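Local coordinates for protein Cap5O (Staphylococcus aureus, PDB 3OJO) that probably oxidises UDP-N-acetyl-mannosamine with NAD as the acceptor, a dehydrogenase step in the biosynthesis of capsular polysaccharide, at residues L119-I131 against G148-E162. Numbering follows the deposited sequence.
Sequences LKKGNTIIVESTI and GFTIGEDIYLVHCPE. With NAD (nicotinamide-adenine-dinucleotide), chain J.
Strands 124-127 and 156-159 lie parallel and adjacent in the Rossmann-type NAD-binding sheet, joined through helix 135-145 as a beta-alpha-beta crossover. Ile125 is held through both its backbone N and its backbone O: N donates to Tyr156 O (2.7 Å), and O accepts from Val158 N in an almost straight bond. Val127 N then binds Val158 O. On one face Ile126 CG1 packs alongside Val158 CB; on the other Leu157 CD2 lies against Ile125 CB (3.8 Å). At the N-terminal end, Phe149 sets its ring edge against the Lys120-Lys121 peptide, and the bent end of Lys121 brings NZ to Gly148 O.

At the C-terminal ends of the strands, Val127 O takes two donors from opposite faces of its carbonyl plane, Cys160 N and His159 ND1 (2.8 Å), although Val127 O lies 30° out of the imidazole plane. With CG anti to the backbone N (chi1 176°), the His159 ring turns toward segment 119-131; Ile131 CG1, from the loop after the strand, lies over one face and Pro161 CD over the opposite one. Glu128 OE2 and Glu162 OE1, two acceptors 3.1 Å apart with carboxylate planes at 81°, bind Tyr195 OH (hydrogen bond) and Arg178 NH1 (salt bridge) respectively. Glu128 O accepts Glu162 N on a lone pair, and a water bridges Glu128 O and Glu162 O. Thr130 N donates to the nicotinamide ribose hydroxyl O2D of NAD at 2.9 Å.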
# COMPACT_ATOMS: atom_id res chain seq x y z
N LEU B 119 -10.34 -36.42 -21.90
CA LEU B 119 -9.50 -35.57 -22.74
C LEU B 119 -9.18 -36.13 -24.12
O LEU B 119 -8.75 -37.27 -24.25
CB LEU B 119 -8.20 -35.18 -22.03
CG LEU B 119 -8.30 -34.07 -20.98
CD1 LEU B 119 -6.95 -33.77 -20.40
CD2 LEU B 119 -8.90 -32.81 -21.58
N LYS B 120 -9.38 -35.29 -25.14
CA LYS B 120 -9.13 -35.59 -26.54
C LYS B 120 -8.25 -34.48 -27.12
O LYS B 120 -8.23 -33.37 -26.58
CB LYS B 120 -10.46 -35.68 -27.33
CG LYS B 120 -11.58 -36.53 -26.70
CD LYS B 120 -11.45 -38.03 -26.97
CE LYS B 120 -12.60 -38.82 -26.38
NZ LYS B 120 -12.38 -39.18 -24.95
N LYS B 121 -7.51 -34.77 -28.21
CA LYS B 121 -6.67 -33.75 -28.85
C LYS B 121 -7.52 -32.58 -29.38
O LYS B 121 -8.63 -32.81 -29.88
CB LYS B 121 -5.78 -34.37 -29.94
CG LYS B 121 -4.58 -35.12 -29.35
CD LYS B 121 -3.70 -35.77 -30.39
CE LYS B 121 -2.37 -36.23 -29.81
NZ LYS B 121 -2.52 -37.32 -28.80
N GLY B 122 -7.03 -31.36 -29.16
CA GLY B 122 -7.70 -30.12 -29.57
C GLY B 122 -8.46 -29.41 -28.46
O GLY B 122 -8.89 -28.27 -28.64
N ASN B 123 -8.62 -30.09 -27.30
CA ASN B 123 -9.35 -29.58 -26.13
C ASN B 123 -8.70 -28.40 -25.42
O ASN B 123 -7.47 -28.26 -25.42
CB ASN B 123 -9.62 -30.72 -25.13
CG ASN B 123 -10.69 -31.71 -25.55
OD1 ASN B 123 -11.36 -31.57 -26.60
ND2 ASN B 123 -10.88 -32.73 -24.73
N THR B 124 -9.54 -27.55 -24.79
CA THR B 124 -9.12 -26.39 -24.00
C THR B 124 -9.53 -26.56 -22.54
O THR B 124 -10.67 -26.93 -22.26
CB THR B 124 -9.64 -25.08 -24.60
OG1 THR B 124 -9.32 -25.05 -25.99
CG2 THR B 124 -9.04 -23.83 -23.92
N ILE B 125 -8.58 -26.33 -21.61
CA ILE B 125 -8.81 -26.36 -20.17
C ILE B 125 -8.61 -24.95 -19.66
O ILE B 125 -7.53 -24.39 -19.80
CB ILE B 125 -7.92 -27.38 -19.39
CG1 ILE B 125 -7.91 -28.82 -20.03
CG2 ILE B 125 -8.23 -27.38 -17.88
CD1 ILE B 125 -9.15 -29.57 -20.12
N ILE B 126 -9.68 -24.36 -19.12
CA ILE B 126 -9.68 -23.03 -18.52
C ILE B 126 -9.86 -23.21 -17.03
O ILE B 126 -10.76 -23.92 -16.60
CB ILE B 126 -10.72 -22.06 -19.11
CG1 ILE B 126 -10.57 -21.94 -20.65
CG2 ILE B 126 -10.63 -20.67 -18.42
CD1 ILE B 126 -11.81 -21.41 -21.35
N VAL B 127 -8.97 -22.59 -16.24
CA VAL B 127 -9.08 -22.60 -14.80
C VAL B 127 -9.54 -21.18 -14.42
O VAL B 127 -8.80 -20.22 -14.65
CB VAL B 127 -7.78 -23.07 -14.12
CG1 VAL B 127 -7.92 -23.07 -12.60
CG2 VAL B 127 -7.41 -24.47 -14.60
N GLU B 128 -10.81 -21.06 -13.98
CA GLU B 128 -11.40 -19.77 -13.59
C GLU B 128 -11.21 -19.49 -12.09
O GLU B 128 -11.29 -18.34 -11.66
CB GLU B 128 -12.89 -19.71 -13.95
CG GLU B 128 -13.16 -19.19 -15.35
CD GLU B 128 -14.62 -18.90 -15.67
OE1 GLU B 128 -15.48 -19.16 -14.80
OE2 GLU B 128 -14.89 -18.42 -16.79
N SER B 129 -10.95 -20.53 -11.30
CA SER B 129 -10.72 -20.50 -9.86
C SER B 129 -9.42 -19.75 -9.53
O SER B 129 -8.51 -19.71 -10.36
CB SER B 129 -10.58 -21.94 -9.34
OG SER B 129 -11.71 -22.72 -9.69
N THR B 130 -9.33 -19.22 -8.32
CA THR B 130 -8.13 -18.52 -7.89
C THR B 130 -7.02 -19.50 -7.70
O THR B 130 -7.20 -20.50 -6.99
CB THR B 130 -8.42 -17.68 -6.64
OG1 THR B 130 -9.41 -16.72 -7.01
CG2 THR B 130 -7.17 -16.97 -6.12
N ILE B 131 -5.88 -19.28 -8.37
CA ILE B 131 -4.75 -20.19 -8.25
C ILE B 131 -3.46 -19.48 -7.91
O ILE B 131 -3.25 -18.35 -8.35
CB ILE B 131 -4.63 -21.15 -9.46
CG1 ILE B 131 -4.40 -20.38 -10.77
CG2 ILE B 131 -5.82 -22.13 -9.52
CD1 ILE B 131 -4.33 -21.23 -11.97
N GLY B 148 -0.68 -38.51 -23.20
CA GLY B 148 -0.12 -38.22 -24.52
C GLY B 148 -0.40 -36.81 -25.04
O GLY B 148 -0.99 -36.67 -26.11
N PHE B 149 0.03 -35.77 -24.28
CA PHE B 149 -0.26 -34.38 -24.64
C PHE B 149 0.90 -33.39 -24.64
O PHE B 149 1.81 -33.49 -23.81
CB PHE B 149 -1.45 -33.84 -23.82
CG PHE B 149 -2.81 -34.37 -24.21
CD1 PHE B 149 -3.45 -33.92 -25.36
CD2 PHE B 149 -3.49 -35.28 -23.40
CE1 PHE B 149 -4.72 -34.40 -25.72
CE2 PHE B 149 -4.76 -35.76 -23.76
CZ PHE B 149 -5.37 -35.31 -24.92
N THR B 150 0.82 -32.40 -25.57
CA THR B 150 1.76 -31.30 -25.78
C THR B 150 0.95 -30.00 -25.71
O THR B 150 0.04 -29.79 -26.53
CB THR B 150 2.57 -31.52 -27.07
OG1 THR B 150 3.37 -32.69 -26.89
CG2 THR B 150 3.48 -30.34 -27.42
N ILE B 151 1.27 -29.15 -24.72
CA ILE B 151 0.57 -27.88 -24.46
C ILE B 151 0.84 -26.86 -25.57
O ILE B 151 2.00 -26.59 -25.88
CB ILE B 151 0.82 -27.36 -23.01
CG1 ILE B 151 0.21 -28.30 -21.95
CG2 ILE B 151 0.27 -25.94 -22.80
CD1 ILE B 151 0.88 -29.28 -21.53
N GLY B 152 -0.23 -26.35 -26.17
CA GLY B 152 -0.16 -25.40 -27.27
C GLY B 152 -0.25 -26.07 -28.62
O GLY B 152 -0.37 -25.40 -29.65
N GLU B 153 -0.20 -27.42 -28.61
CA GLU B 153 -0.27 -28.26 -29.80
C GLU B 153 -1.50 -29.15 -29.76
O GLU B 153 -2.41 -28.98 -30.59
CB GLU B 153 1.03 -29.09 -29.95
CG GLU B 153 1.52 -29.21 -31.38
CD GLU B 153 3.00 -29.47 -31.53
OE1 GLU B 153 3.80 -28.54 -31.28
OE2 GLU B 153 3.35 -30.56 -32.05
N ASP B 154 -1.55 -30.09 -28.79
CA ASP B 154 -2.64 -31.05 -28.59
C ASP B 154 -3.79 -30.50 -27.72
O ASP B 154 -4.95 -30.76 -28.02
CB ASP B 154 -2.10 -32.36 -27.98
CG ASP B 154 -0.93 -32.99 -28.71
OD1 ASP B 154 -0.99 -33.11 -29.94
OD2 ASP B 154 0.00 -33.44 -28.03
N ILE B 155 -3.47 -29.79 -26.61
CA ILE B 155 -4.44 -29.18 -25.69
C ILE B 155 -4.04 -27.76 -25.29
O ILE B 155 -2.85 -27.44 -25.21
CB ILE B 155 -4.81 -30.03 -24.46
CG1 ILE B 155 -3.59 -30.48 -23.66
CG2 ILE B 155 -5.78 -31.14 -24.77
CD1 ILE B 155 -3.32 -29.53 -22.53
N TYR B 156 -5.04 -26.95 -24.94
CA TYR B 156 -4.80 -25.57 -24.57
C TYR B 156 -5.09 -25.29 -23.12
O TYR B 156 -6.18 -25.63 -22.63
CB TYR B 156 -5.49 -24.61 -25.54
CG TYR B 156 -5.20 -24.95 -26.98
CD1 TYR B 156 -3.94 -24.70 -27.54
CD2 TYR B 156 -6.14 -25.61 -27.77
CE1 TYR B 156 -3.64 -25.07 -28.85
CE2 TYR B 156 -5.85 -25.98 -29.09
CZ TYR B 156 -4.60 -25.71 -29.62
OH TYR B 156 -4.30 -26.08 -30.91
N LEU B 157 -4.10 -24.73 -22.41
CA LEU B 157 -4.20 -24.41 -20.99
C LEU B 157 -4.30 -22.90 -20.76
O LEU B 157 -3.34 -22.17 -21.02
CB LEU B 157 -3.01 -25.00 -20.22
CG LEU B 157 -2.86 -26.52 -20.09
CD1 LEU B 157 -1.72 -26.85 -19.13
CD2 LEU B 157 -4.14 -27.18 -19.61
N VAL B 158 -5.48 -22.44 -20.30
CA VAL B 158 -5.79 -21.03 -20.01
C VAL B 158 -6.17 -20.83 -18.53
O VAL B 158 -6.97 -21.59 -18.00
CB VAL B 158 -6.96 -20.50 -20.90
CG1 VAL B 158 -7.26 -19.02 -20.64
CG2 VAL B 158 -6.73 -20.76 -22.38
N HIS B 159 -5.62 -19.78 -17.89
CA HIS B 159 -6.06 -19.31 -16.60
C HIS B 159 -6.75 -18.01 -16.89
O HIS B 159 -6.12 -17.08 -17.39
CB HIS B 159 -4.93 -19.07 -15.59
CG HIS B 159 -5.42 -18.49 -14.27
ND1 HIS B 159 -6.46 -19.07 -13.56
CD2 HIS B 159 -4.98 -17.41 -13.58
CE1 HIS B 159 -6.64 -18.31 -12.50
NE2 HIS B 159 -5.77 -17.30 -12.46
N CYS B 160 -8.06 -17.96 -16.67
CA CYS B 160 -8.81 -16.73 -16.79
C CYS B 160 -9.51 -16.51 -15.44
O CYS B 160 -10.50 -17.18 -15.14
CB CYS B 160 -9.80 -16.74 -17.95
SG CYS B 160 -10.89 -15.30 -17.95
N PRO B 161 -8.96 -15.64 -14.59
CA PRO B 161 -9.56 -15.43 -13.27
C PRO B 161 -10.95 -14.82 -13.32
O PRO B 161 -11.20 -13.78 -13.92
CB PRO B 161 -8.56 -14.52 -12.53
CG PRO B 161 -7.37 -14.45 -13.38
CD PRO B 161 -7.77 -14.79 -14.78
N GLU B 162 -11.87 -15.54 -12.71
CA GLU B 162 -13.26 -15.14 -12.68
C GLU B 162 -13.64 -14.48 -11.37
O GLU B 162 -13.38 -15.01 -10.28
CB GLU B 162 -14.18 -16.32 -13.06
CG GLU B 162 -15.55 -15.90 -13.53
CD GLU B 162 -15.59 -15.09 -14.80
OE1 GLU B 162 -15.96 -15.66 -15.85
OE2 GLU B 162 -15.35 -13.86 -14.72
PA NAD J . -18.88 -21.91 -4.54
O1A NAD J . -18.61 -22.59 -3.25
O2A NAD J . -20.10 -21.08 -4.47
O5B NAD J . -19.04 -23.02 -5.69
C5B NAD J . -18.16 -24.11 -5.79
C4B NAD J . -18.97 -25.29 -6.29
O4B NAD J . -18.10 -26.25 -6.85
C3B NAD J . -19.78 -25.98 -5.18
O3B NAD J . -21.11 -26.21 -5.65
C2B NAD J . -19.08 -27.32 -5.04
O2B NAD J . -19.94 -28.37 -4.64
C1B NAD J . -18.51 -27.54 -6.43
N9A NAD J . -17.36 -28.46 -6.40
C8A NAD J . -16.38 -28.50 -5.43
N7A NAD J . -15.44 -29.40 -5.81
C5A NAD J . -15.82 -29.93 -6.99
C6A NAD J . -15.24 -30.90 -7.81
N6A NAD J . -14.08 -31.46 -7.42
N1A NAD J . -15.86 -31.26 -9.00
C2A NAD J . -17.05 -30.65 -9.38
N3A NAD J . -17.62 -29.69 -8.57
C4A NAD J . -17.02 -29.34 -7.40
O3 NAD J . -17.57 -21.06 -4.95
PN NAD J . -17.59 -19.82 -5.97
O1N NAD J . -18.00 -18.61 -5.20
O2N NAD J . -18.31 -20.20 -7.20
O5D NAD J . -16.05 -19.61 -6.30
C5D NAD J . -15.21 -20.70 -6.59
C4D NAD J . -13.78 -20.18 -6.62
O4D NAD J . -13.64 -19.18 -7.62
C3D NAD J . -13.36 -19.45 -5.34
O3D NAD J . -13.07 -20.26 -4.22
C2D NAD J . -12.14 -18.72 -5.86
O2D NAD J . -11.15 -19.66 -6.16
C1D NAD J . -12.66 -18.24 -7.21
N1N NAD J . -13.19 -16.87 -7.01
C2N NAD J . -14.52 -16.63 -6.77
C3N NAD J . -14.97 -15.32 -6.55
C7N NAD J . -16.42 -14.97 -6.72
O7N NAD J . -16.74 -13.81 -7.46
N7N NAD J . -17.36 -15.74 -6.15
C4N NAD J . -14.04 -14.26 -6.54
C5N NAD J . -12.69 -14.51 -6.75
C6N NAD J . -12.28 -15.83 -6.96
O HOH W 1 -11.29 -16.60 -9.66